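Local structure of Agap007691-pb (Anopheles gambiae, 5C98) at residues V41-H45 / F172-S176; L56-V61 / I304-H308; L98-L102 / A139-Y144; V128-D132 / C166-M170. The protein is of unknown function but, as a member of the serpin family, may inhibit serine proteases. All coordinates share one frame; numbering follows the deposited sequence. Where two conformers were deposited one is given.

Contact 1 of 4, residues V41-H45 / F172-S176; sequences VSPYH and FSGVS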
loop_
_atom_site.group_PDB
_atom_site.type_symbol
_atom_site.label_atom_id
_atom_site.label_comp_id
_atom_site.label_asym_id
_atom_site.label_seq_id
_atom_site.Cartn_x
_atom_site.Cartn_y
_atom_site.Cartn_z
ATOM N N VAL A 41 -3.313 1.261 0.145
ATOM C CA VAL A 41 -2.033 1.917 -0.090
ATOM C C VAL A 41 -0.941 1.200 0.699
ATOM O O VAL A 41 -1.200 0.521 1.694
ATOM C CB VAL A 41 -2.046 3.424 0.261
ATOM C CG1 VAL A 41 -2.911 4.193 -0.738
ATOM C CG2 VAL A 41 -2.541 3.663 1.696
ATOM N N SER A 42 0.311 1.379 0.276
ATOM C CA SER A 42 1.467 0.886 1.018
ATOM C C SER A 42 2.431 2.038 1.204
ATOM O O SER A 42 3.340 2.244 0.393
ATOM C CB SER A 42 2.132 -0.256 0.261
ATOM O OG SER A 42 3.299 -0.653 0.926
ATOM N N PRO A 43 2.249 2.818 2.257
ATOM C CA PRO A 43 3.224 3.879 2.550
ATOM C C PRO A 43 4.627 3.336 2.723
ATOM O O PRO A 43 5.602 4.024 2.407
ATOM C CB PRO A 43 2.654 4.512 3.824
ATOM C CG PRO A 43 1.137 4.248 3.694
ATOM C CD PRO A 43 1.081 2.878 3.152
ATOM N N TYR A 44 4.760 2.133 3.263
ATOM C CA TYR A 44 6.079 1.540 3.426
ATOM C C TYR A 44 6.764 1.415 2.084
ATOM O O TYR A 44 7.956 1.731 1.966
ATOM C CB TYR A 44 5.950 0.171 4.093
ATOM C CG TYR A 44 7.255 -0.509 4.520
ATOM C CD1 TYR A 44 8.254 0.210 5.159
ATOM C CD2 TYR A 44 7.421 -1.868 4.361
ATOM C CE1 TYR A 44 9.405 -0.413 5.604
ATOM C CE2 TYR A 44 8.588 -2.499 4.798
ATOM C CZ TYR A 44 9.546 -1.759 5.409
ATOM O OH TYR A 44 10.698 -2.356 5.870
ATOM N N HIS A 45 6.050 0.929 1.051
ATOM C CA HIS A 45 6.706 0.833 -0.244
ATOM C C HIS A 45 6.886 2.200 -0.905
ATOM O O HIS A 45 7.833 2.382 -1.680
ATOM C CB HIS A 45 6.025 -0.156 -1.146
ATOM C CG HIS A 45 6.896 -0.588 -2.267
ATOM N ND1 HIS A 45 6.590 -0.355 -3.585
ATOM C CD2 HIS A 45 8.071 -1.245 -2.254
ATOM C CE1 HIS A 45 7.560 -0.844 -4.344
ATOM N NE2 HIS A 45 8.476 -1.380 -3.557
ATOM N N PHE A 172 6.898 4.206 -10.158
ATOM C CA PHE A 172 5.718 3.383 -9.954
ATOM C C PHE A 172 5.976 2.364 -8.860
ATOM O O PHE A 172 7.085 1.845 -8.746
ATOM C CB PHE A 172 5.312 2.707 -11.270
ATOM C CG PHE A 172 5.140 3.701 -12.365
ATOM C CD1 PHE A 172 3.907 4.305 -12.576
ATOM C CD2 PHE A 172 6.205 4.098 -13.139
ATOM C CE1 PHE A 172 3.775 5.269 -13.559
ATOM C CE2 PHE A 172 6.068 5.066 -14.092
ATOM C CZ PHE A 172 4.856 5.643 -14.312
ATOM N N SER A 173 4.950 2.110 -8.039
ATOM C CA SER A 173 4.999 1.111 -6.978
ATOM C C SER A 173 3.776 0.230 -7.103
ATOM O O SER A 173 2.653 0.739 -7.145
ATOM C CB SER A 173 4.945 1.813 -5.624
ATOM O OG SER A 173 4.534 0.891 -4.616
ATOM N N GLY A 174 3.977 -1.075 -7.141
ATOM C CA GLY A 174 2.889 -2.028 -7.034
ATOM C C GLY A 174 3.050 -2.873 -5.789
ATOM O O GLY A 174 4.110 -3.484 -5.627
ATOM N N VAL A 175 2.027 -2.971 -4.931
ATOM C CA VAL A 175 2.066 -3.840 -3.753
ATOM C C VAL A 175 0.813 -4.713 -3.759
ATOM O O VAL A 175 -0.302 -4.204 -3.596
ATOM C CB VAL A 175 2.184 -3.079 -2.440
ATOM C CG1 VAL A 175 2.173 -4.041 -1.255
ATOM C CG2 VAL A 175 3.480 -2.249 -2.474
ATOM N N SER A 176 1.006 -6.008 -3.925
ATOM C CA SER A 176 -0.076 -6.973 -4.032
ATOM C C SER A 176 0.079 -8.018 -2.957
ATOM O O SER A 176 1.108 -8.689 -2.880
ATOM C CB SER A 176 -0.092 -7.648 -5.400
ATOM O OG SER A 176 -0.281 -6.656 -6.383
#
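His45, at the start of helix 43-51, meets Ser173 on strand 169-177 in a position that corresponds to the shutter region of the serpin fold, where a buried helix start lies against the middle of the main sheet. His45 ND1 and Ser173 OG share a short, nearly straight hydrogen bond of 2.6 Å. Either atom could be the donor. The hydroxyl lies at the ring edge, in the imidazole plane; with CG anti to the backbone N (chi1 -162°), the ring reaches away from its helix toward the strand. Beside this polar link, Val175 fills the angle between helix and loop. Its CG2 methyl, 3.6 Å from His45 CB and equally 3.6 Å from Ser42 CB, rests in the notch beside both, and a compact branched residue suits that slot. Ser42 sits at the N-cap, where a small hydroxyl residue is apt: its OG takes the N-H of His45 at 3.2 Å and is also hydrogen-bonded to Leu367 O, so this buried oxygen is gripped from both the helix and a neighbouring strand. Gln323 ties the two segments together once more, with OE1 on Ser42 N and NE2 on Ser173 OG; the Ser173 hydroxyl thus has two partners, His45 ND1 and Gln323 NE2. Strand 169-177 runs between strands 95-104 and 320-328 through the backbone bonds of Phe172 with Phe100 and of Ser173 with Ile322. Pro43 and Tyr44 pack on helix 15-32, while strand 366-372 packs on Val41 and Pro43 and touches Tyr44 through Leu367.

Contact 2 of 4, residues L56-V61 / I304-H308; sequences LAGAAV and IDDLH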
loop_
_atom_site.group_PDB
_atom_site.type_symbol
_atom_site.label_atom_id
_atom_site.label_comp_id
_atom_site.label_asym_id
_atom_site.label_seq_id
_atom_site.Cartn_x
_atom_site.Cartn_y
_atom_site.Cartn_z
ATOM N N LEU A 56 20.832 10.487 -4.824
ATOM C CA LEU A 56 20.936 11.366 -5.982
ATOM C C LEU A 56 20.414 12.755 -5.698
ATOM O O LEU A 56 20.439 13.615 -6.574
ATOM C CB LEU A 56 20.125 10.768 -7.141
ATOM C CG LEU A 56 20.491 9.312 -7.444
ATOM C CD1 LEU A 56 19.944 8.884 -8.775
ATOM C CD2 LEU A 56 21.993 9.097 -7.416
ATOM N N ALA A 57 19.939 12.992 -4.489
ATOM C CA ALA A 57 19.166 14.176 -4.177
ATOM C C ALA A 57 20.053 15.255 -3.589
ATOM O O ALA A 57 21.005 14.978 -2.859
ATOM C CB ALA A 57 18.067 13.815 -3.168
ATOM N N GLY A 58 19.707 16.510 -3.887
ATOM C CA GLY A 58 20.370 17.644 -3.292
ATOM C C GLY A 58 19.906 17.864 -1.865
ATOM O O GLY A 58 19.116 17.105 -1.306
ATOM N N ALA A 59 20.406 18.945 -1.275
ATOM C CA ALA A 59 20.218 19.165 0.153
ATOM C C ALA A 59 18.750 19.269 0.532
ATOM O O ALA A 59 18.340 18.749 1.580
ATOM C CB ALA A 59 20.929 20.446 0.549
ATOM N N ALA A 60 17.946 19.978 -0.272
ATOM C CA ALA A 60 16.541 20.192 0.082
ATOM C C ALA A 60 15.778 18.878 0.154
ATOM O O ALA A 60 15.002 18.650 1.097
ATOM C CB ALA A 60 15.863 21.135 -0.913
ATOM N N VAL A 61 15.946 18.016 -0.845
ATOM C CA VAL A 61 15.213 16.752 -0.855
ATOM C C VAL A 61 15.801 15.765 0.144
ATOM O O VAL A 61 15.066 14.986 0.761
ATOM C CB VAL A 61 15.118 16.172 -2.284
ATOM C CG1 VAL A 61 14.645 14.703 -2.289
ATOM C CG2 VAL A 61 14.174 17.021 -3.100
ATOM N N ILE A 304 10.936 20.781 -6.563
ATOM C CA ILE A 304 12.261 21.364 -6.697
ATOM C C ILE A 304 13.063 20.431 -7.588
ATOM O O ILE A 304 13.011 19.206 -7.421
ATOM C CB ILE A 304 12.939 21.497 -5.316
ATOM C CG1 ILE A 304 12.121 22.441 -4.428
ATOM C CG2 ILE A 304 14.376 22.001 -5.455
ATOM C CD1 ILE A 304 12.489 22.390 -2.958
ATOM N N ASP A 305 13.821 21.007 -8.518
ATOM C CA ASP A 305 14.661 20.205 -9.409
ATOM C C ASP A 305 15.934 19.852 -8.662
ATOM O O ASP A 305 16.895 20.618 -8.627
ATOM C CB ASP A 305 14.939 20.952 -10.705
ATOM C CG ASP A 305 13.676 21.172 -11.513
ATOM O OD1 ASP A 305 13.051 20.170 -11.906
ATOM O OD2 ASP A 305 13.298 22.341 -11.742
ATOM N N ASP A 306 15.936 18.661 -8.045
ATOM C CA ASP A 306 16.961 18.320 -7.081
ATOM C C ASP A 306 17.590 16.945 -7.264
ATOM O O ASP A 306 18.537 16.637 -6.538
ATOM C CB ASP A 306 16.399 18.438 -5.649
ATOM C CG ASP A 306 17.428 18.948 -4.634
ATOM O OD1 ASP A 306 18.292 19.793 -4.979
ATOM O OD2 ASP A 306 17.367 18.500 -3.463
ATOM N N LEU A 307 17.159 16.138 -8.228
ATOM C CA LEU A 307 17.700 14.785 -8.408
ATOM C C LEU A 307 18.692 14.720 -9.555
ATOM O O LEU A 307 18.399 15.157 -10.678
ATOM C CB LEU A 307 16.589 13.778 -8.688
ATOM C CG LEU A 307 15.457 13.768 -7.667
ATOM C CD1 LEU A 307 14.393 12.719 -7.982
ATOM C CD2 LEU A 307 16.009 13.559 -6.268
ATOM N N HIS A 308 19.850 14.141 -9.278
ATOM C CA HIS A 308 20.899 13.979 -10.283
ATOM C C HIS A 308 20.722 12.626 -10.952
ATOM O O HIS A 308 21.193 11.604 -10.468
ATOM C CB HIS A 308 22.276 14.097 -9.655
ATOM C CG HIS A 308 23.389 14.027 -10.643
ATOM N ND1 HIS A 308 24.655 13.613 -10.302
ATOM C CD2 HIS A 308 23.429 14.315 -11.965
ATOM C CE1 HIS A 308 25.427 13.642 -11.371
ATOM N NE2 HIS A 308 24.707 14.064 -12.393
HETATM O O HOH W 1 18.816 21.458 -2.706
#
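Asp306 turns its carboxylate onto the first turn of helix 59-69, and OD2 receives the N-H of Val61 at 3.0 Å, nearly in line with its own C-O bond. Its chi1 of -144° is off a staggered value; in this pose OD1 also reaches Ala60 N, through a water that accepts from the amide and donates to the carboxylate. A short acidic side chain suits a helix N terminus, where its probable negative charge would be favoured by the helix dipole. Gly58, at the N-cap position, carries no side chain on the flank facing the carboxylate, which lets its CA lie 3.4 Å from Asp306 OD1. The Val61 side chain slides past that of Asp306 in the opposite direction and rests CG2 3.7 Å from Asp306 CB. Leu307, with CG beside its backbone N (chi1 -54°), extends CD2 to 3.7 Å from Ala57 CB, a small methyl that admits the larger side chain. Leu56 lays CD1 3.4 Å from His308 O while its branches also meet Phe113 and Phe117 of helix 111-119. Backbone bonds flank the Ala57-Leu307 pair: His308 N to Leu56 O at 2.8 Å and Gly58 N to Asp306 O at 2.9 Å. This is an isolated antiparallel beta bridge whose central pair is non-hydrogen-bonded, joined to a helix N terminus whose first-turn amides are met by an acidic side chain from a distant loop.

Contact 3 of 4, residues L98-L102 / A139-Y144; sequences LSFVL and AVNSFY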
loop_
_atom_site.group_PDB
_atom_site.type_symbol
_atom_site.label_atom_id
_atom_site.label_comp_id
_atom_site.label_asym_id
_atom_site.label_seq_id
_atom_site.Cartn_x
_atom_site.Cartn_y
_atom_site.Cartn_z
ATOM N N LEU A 98 6.954 -4.181 -5.945
ATOM C CA LEU A 98 7.800 -4.000 -7.116
ATOM C C LEU A 98 7.772 -2.549 -7.543
ATOM O O LEU A 98 6.687 -1.990 -7.750
ATOM C CB LEU A 98 7.314 -4.870 -8.277
ATOM C CG LEU A 98 7.423 -6.387 -8.086
ATOM C CD1 LEU A 98 6.482 -7.133 -9.054
ATOM C CD2 LEU A 98 8.868 -6.821 -8.257
ATOM N N SER A 99 8.937 -1.945 -7.678
ATOM C CA SER A 99 9.061 -0.608 -8.233
ATOM C C SER A 99 9.509 -0.658 -9.685
ATOM O O SER A 99 10.165 -1.600 -10.139
ATOM C CB SER A 99 10.038 0.244 -7.439
ATOM O OG SER A 99 11.325 -0.343 -7.414
ATOM N N PHE A 100 9.180 0.412 -10.404
ATOM C CA PHE A 100 9.479 0.503 -11.825
ATOM C C PHE A 100 9.699 1.976 -12.113
ATOM O O PHE A 100 8.989 2.838 -11.569
ATOM C CB PHE A 100 8.290 -0.050 -12.606
ATOM C CG PHE A 100 8.484 -0.110 -14.079
ATOM C CD1 PHE A 100 9.237 -1.126 -14.628
ATOM C CD2 PHE A 100 7.918 0.837 -14.922
ATOM C CE1 PHE A 100 9.447 -1.212 -16.007
ATOM C CE2 PHE A 100 8.109 0.754 -16.300
ATOM C CZ PHE A 100 8.890 -0.253 -16.845
ATOM N N VAL A 101 10.682 2.263 -12.940
ATOM C CA VAL A 101 11.075 3.632 -13.226
ATOM C C VAL A 101 11.056 3.837 -14.728
ATOM O O VAL A 101 11.623 3.027 -15.477
ATOM C CB VAL A 101 12.479 3.929 -12.674
ATOM C CG1 VAL A 101 12.874 5.362 -12.902
ATOM C CG2 VAL A 101 12.577 3.566 -11.203
ATOM N N LEU A 102 10.420 4.926 -15.168
ATOM C CA LEU A 102 10.551 5.392 -16.541
ATOM C C LEU A 102 11.507 6.573 -16.591
ATOM O O LEU A 102 11.440 7.477 -15.764
ATOM C CB LEU A 102 9.216 5.859 -17.121
ATOM C CG LEU A 102 8.114 4.826 -17.306
ATOM C CD1 LEU A 102 6.848 5.519 -17.771
ATOM C CD2 LEU A 102 8.566 3.788 -18.321
ATOM N N ALA A 139 4.823 0.284 -21.354
ATOM C CA ALA A 139 5.972 -0.248 -20.633
ATOM C C ALA A 139 5.606 -0.561 -19.194
ATOM O O ALA A 139 5.972 -1.618 -18.662
ATOM C CB ALA A 139 7.133 0.748 -20.701
ATOM N N VAL A 140 4.872 0.342 -18.542
ATOM C CA VAL A 140 4.478 0.122 -17.157
ATOM C C VAL A 140 3.511 -1.049 -17.061
ATOM O O VAL A 140 3.688 -1.972 -16.250
ATOM C CB VAL A 140 3.842 1.398 -16.574
ATOM C CG1 VAL A 140 3.415 1.161 -15.108
ATOM C CG2 VAL A 140 4.825 2.572 -16.678
ATOM N N ASN A 141 2.461 -1.018 -17.866
ATOM C CA ASN A 141 1.419 -2.037 -17.748
ATOM C C ASN A 141 1.959 -3.423 -18.070
ATOM O O ASN A 141 1.593 -4.397 -17.398
ATOM C CB ASN A 141 0.230 -1.691 -18.632
ATOM C CG ASN A 141 -0.540 -0.503 -18.113
ATOM O OD1 ASN A 141 -0.585 -0.267 -16.902
ATOM N ND2 ASN A 141 -1.119 0.274 -19.019
ATOM N N SER A 142 2.840 -3.533 -19.081
ATOM C CA SER A 142 3.391 -4.839 -19.423
ATOM C C SER A 142 4.310 -5.361 -18.323
ATOM O O SER A 142 4.304 -6.568 -18.040
ATOM C CB SER A 142 4.082 -4.804 -20.790
ATOM O OG SER A 142 5.236 -3.991 -20.794
ATOM N N PHE A 143 5.074 -4.482 -17.672
ATOM C CA PHE A 143 5.926 -4.925 -16.570
ATOM C C PHE A 143 5.095 -5.555 -15.464
ATOM O O PHE A 143 5.409 -6.656 -14.992
ATOM C CB PHE A 143 6.749 -3.770 -16.014
ATOM C CG PHE A 143 7.534 -4.126 -14.791
ATOM C CD1 PHE A 143 8.759 -4.763 -14.912
ATOM C CD2 PHE A 143 7.069 -3.811 -13.531
ATOM C CE1 PHE A 143 9.488 -5.084 -13.802
ATOM C CE2 PHE A 143 7.802 -4.141 -12.420
ATOM C CZ PHE A 143 9.006 -4.787 -12.558
ATOM N N TYR A 144 4.029 -4.870 -15.028
ATOM C CA TYR A 144 3.237 -5.398 -13.922
ATOM C C TYR A 144 2.421 -6.606 -14.349
ATOM O O TYR A 144 2.170 -7.488 -13.522
ATOM C CB TYR A 144 2.401 -4.274 -13.297
ATOM C CG TYR A 144 3.286 -3.350 -12.472
ATOM C CD1 TYR A 144 3.720 -3.728 -11.200
ATOM C CD2 TYR A 144 3.704 -2.117 -12.954
ATOM C CE1 TYR A 144 4.526 -2.917 -10.449
ATOM C CE2 TYR A 144 4.524 -1.302 -12.200
ATOM C CZ TYR A 144 4.939 -1.698 -10.949
ATOM O OH TYR A 144 5.749 -0.842 -10.217
#
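The CG of Phe100 stands opposite its main-chain nitrogen (chi1 -176°), and that of Phe143 does likewise, so strand and helix each send a ring into the gap between them. There the rings form an offset stack, centroids 4.7 Å apart and planes inclined at 29°. Phe100 CD1 comes over the rim of one Phe143 face, 3.5 Å from Phe143 CG, while Phe143 CB sits over the face of the Phe100 ring as a CH-pi contact. Being flat, the two rings can partly overlap in the layer between helix and sheet. Tyr144 adds the polar link. Its OH donates to Leu98 O at 2.9 Å, arriving well above the carbonyl plane rather than on a lone pair; the same oxygen also takes the N-H of Gly174 in the sheet, and so has two donors. Leu98 CB meets Tyr144 CE1 at 4.0 Å, and Phe100 CB packs on the hydroxyl end of the same ring. Toward the far end of the strand segment, Val140 of the helix touches both Phe100 CE2 at 3.8 Å and Leu102 CD1 at 3.7 Å with its CG2, and Ala139 is small enough to let Leu102 CD2 come to 4.1 Å from its CB. Helix 133-146 runs nearly antiparallel to the strand, their segment axes at 157° and 9.7 Å apart, and probably corresponds to helix F, which packs on sheet A of serpins. Strands 124-128 and 169-177 flank the strand, lending Thr124 and Phe172 to this packing, while Ser99 looks the other way onto helix 43-51.

Contact 4 of 4, residues V128-D132 / C166-M170; sequences VDLTD and CHKLM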
loop_
_atom_site.group_PDB
_atom_site.type_symbol
_atom_site.label_atom_id
_atom_site.label_comp_id
_atom_site.label_asym_id
_atom_site.label_seq_id
_atom_site.Cartn_x
_atom_site.Cartn_y
_atom_site.Cartn_z
ATOM N N VAL A 128 12.044 5.189 -22.190
ATOM C CA VAL A 128 10.929 5.257 -23.124
ATOM C C VAL A 128 10.856 6.669 -23.686
ATOM O O VAL A 128 11.489 7.607 -23.189
ATOM C CB VAL A 128 9.582 4.891 -22.467
ATOM C CG1 VAL A 128 9.581 3.450 -21.965
ATOM C CG2 VAL A 128 9.234 5.886 -21.363
ATOM N N ASP A 129 10.040 6.811 -24.719
ATOM C CA ASP A 129 9.721 8.127 -25.253
ATOM C C ASP A 129 8.615 8.706 -24.384
ATOM O O ASP A 129 7.435 8.468 -24.635
ATOM C CB ASP A 129 9.278 7.985 -26.700
ATOM C CG ASP A 129 8.833 9.288 -27.303
ATOM O OD1 ASP A 129 9.021 10.347 -26.650
ATOM O OD2 ASP A 129 8.327 9.256 -28.443
ATOM N N LEU A 130 8.994 9.514 -23.394
ATOM C CA LEU A 130 8.036 10.124 -22.471
ATOM C C LEU A 130 7.242 11.268 -23.110
ATOM O O LEU A 130 6.286 11.756 -22.500
ATOM C CB LEU A 130 8.739 10.575 -21.182
ATOM C CG LEU A 130 8.827 9.539 -20.045
ATOM C CD1 LEU A 130 9.647 10.036 -18.855
ATOM C CD2 LEU A 130 7.441 9.147 -19.558
ATOM N N THR A 131 7.587 11.693 -24.327
ATOM C CA THR A 131 6.705 12.576 -25.079
ATOM C C THR A 131 5.503 11.840 -25.667
ATOM O O THR A 131 4.596 12.494 -26.203
ATOM C CB THR A 131 7.453 13.288 -26.213
ATOM O OG1 THR A 131 7.569 12.418 -27.344
ATOM C CG2 THR A 131 8.830 13.757 -25.773
ATOM N N ASP A 132 5.462 10.508 -25.570
ATOM C CA ASP A 132 4.423 9.682 -26.187
ATOM C C ASP A 132 3.771 8.819 -25.113
ATOM O O ASP A 132 4.378 7.863 -24.622
ATOM C CB ASP A 132 5.020 8.812 -27.292
ATOM C CG ASP A 132 3.955 8.168 -28.166
ATOM O OD1 ASP A 132 2.753 8.246 -27.819
ATOM O OD2 ASP A 132 4.320 7.563 -29.191
ATOM N N CYS A 166 8.130 17.826 -21.813
ATOM C CA CYS A 166 7.567 16.581 -21.324
ATOM C C CYS A 166 8.344 16.047 -20.118
ATOM O O CYS A 166 9.473 16.456 -19.824
ATOM C CB CYS A 166 7.539 15.546 -22.437
ATOM S SG CYS A 166 6.436 16.054 -23.785
ATOM N N HIS A 167 7.705 15.115 -19.420
ATOM C CA HIS A 167 8.308 14.506 -18.241
ATOM C C HIS A 167 9.605 13.794 -18.595
ATOM O O HIS A 167 9.768 13.272 -19.699
ATOM C CB HIS A 167 7.349 13.472 -17.671
ATOM C CG HIS A 167 6.118 14.060 -17.073
ATOM N ND1 HIS A 167 6.003 15.395 -16.754
ATOM C CD2 HIS A 167 4.953 13.477 -16.697
ATOM C CE1 HIS A 167 4.812 15.613 -16.217
ATOM N NE2 HIS A 167 4.154 14.469 -16.180
ATOM N N LYS A 168 10.541 13.775 -17.628
ATOM C CA LYS A 168 11.811 13.067 -17.772
ATOM C C LYS A 168 11.936 11.832 -16.899
ATOM O O LYS A 168 12.743 10.961 -17.226
ATOM C CB LYS A 168 12.986 13.991 -17.427
ATOM C CG LYS A 168 13.090 15.238 -18.306
ATOM C CD LYS A 168 14.291 16.082 -17.880
ATOM C CE LYS A 168 14.118 17.541 -18.228
ATOM N NZ LYS A 168 14.112 17.759 -19.688
ATOM N N LEU A 169 11.163 11.735 -15.806
ATOM C CA LEU A 169 11.422 10.749 -14.760
ATOM C C LEU A 169 10.123 10.457 -14.034
ATOM O O LEU A 169 9.510 11.376 -13.479
ATOM C CB LEU A 169 12.423 11.309 -13.758
ATOM C CG LEU A 169 12.778 10.421 -12.580
ATOM C CD1 LEU A 169 13.599 9.203 -13.030
ATOM C CD2 LEU A 169 13.589 11.217 -11.545
ATOM N N MET A 170 9.725 9.183 -13.979
ATOM C CA MET A 170 8.510 8.794 -13.281
ATOM C C MET A 170 8.724 7.485 -12.551
ATOM O O MET A 170 9.501 6.633 -12.989
ATOM C CB MET A 170 7.352 8.589 -14.247
ATOM C CG MET A 170 7.086 9.819 -15.109
ATOM S SD MET A 170 5.492 9.745 -15.950
ATOM C CE MET A 170 4.409 10.117 -14.592
#
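Leu130 lies along the chain before strand 169-177, and its side chain touches one residue after another. Its CB is 3.2 Å from His167 O, CD1 is 3.5 Å from Lys168 C, and CD2 ends 4.1 Å from Met170 SD, where the two side chains meet at a slant. A leucine suits the site because its two methyls split, one on the backbone of Lys168 and the other on the bent end of Met170. Cys166 comes next. Its SG, beside the backbone N (chi1 -64°), approaches Thr131 CA at 3.7 Å and Thr131 CB at 3.8 Å, a large, polarisable sulfur packed against the turn. Thr131, at the margin, offers CG2 to the cysteine and keeps its hydroxyl for its own loop: OG1, between the backbone N and the carbonyl carbon (chi1 81°), donates to Asp129 OD1 at 2.6 Å on the syn side of that carboxylate. The amide of Thr131 adds a weak bond to the same oxygen. Glu104 of strand 95-104 links both segments, its OE1 binding Leu130 N and its backbone pairing with Lys168. The segment 128-132 contains a type I beta turn from Asp129 to Asp132, closed by Asp132 N on Asp129 O at 3.0 Å. It is a strand-to-helix connection: the chain leaves strand 124-128, turns, and enters helix 133-146, probably serpin helix F, with Asp132 as the N-cap.

From the N terminus, contact 1 opens at 41-45 and closes at 172-176, whereas contact 2 opens at 56-61 and closes at 304-308, so the two cross. Both enclose the shorter loops of contact 3, 98-102 to 139-144, and contact 4, 128-132 to 166-170, which cross each other. Strands 95-104 and 169-177 pair through Phe172 N to Phe100 O and Leu102 N to Met170 O. Contact 1 brings the start of helix 43-51 to one side of these strands, contact 3 brings helix 133-146 to the other, and contact 4 ties the turn before that helix to the start of strand 169-177. Contact 2 joins helix 59-69 to a distant loop; its Leu307 packs on Leu169 of contact 4.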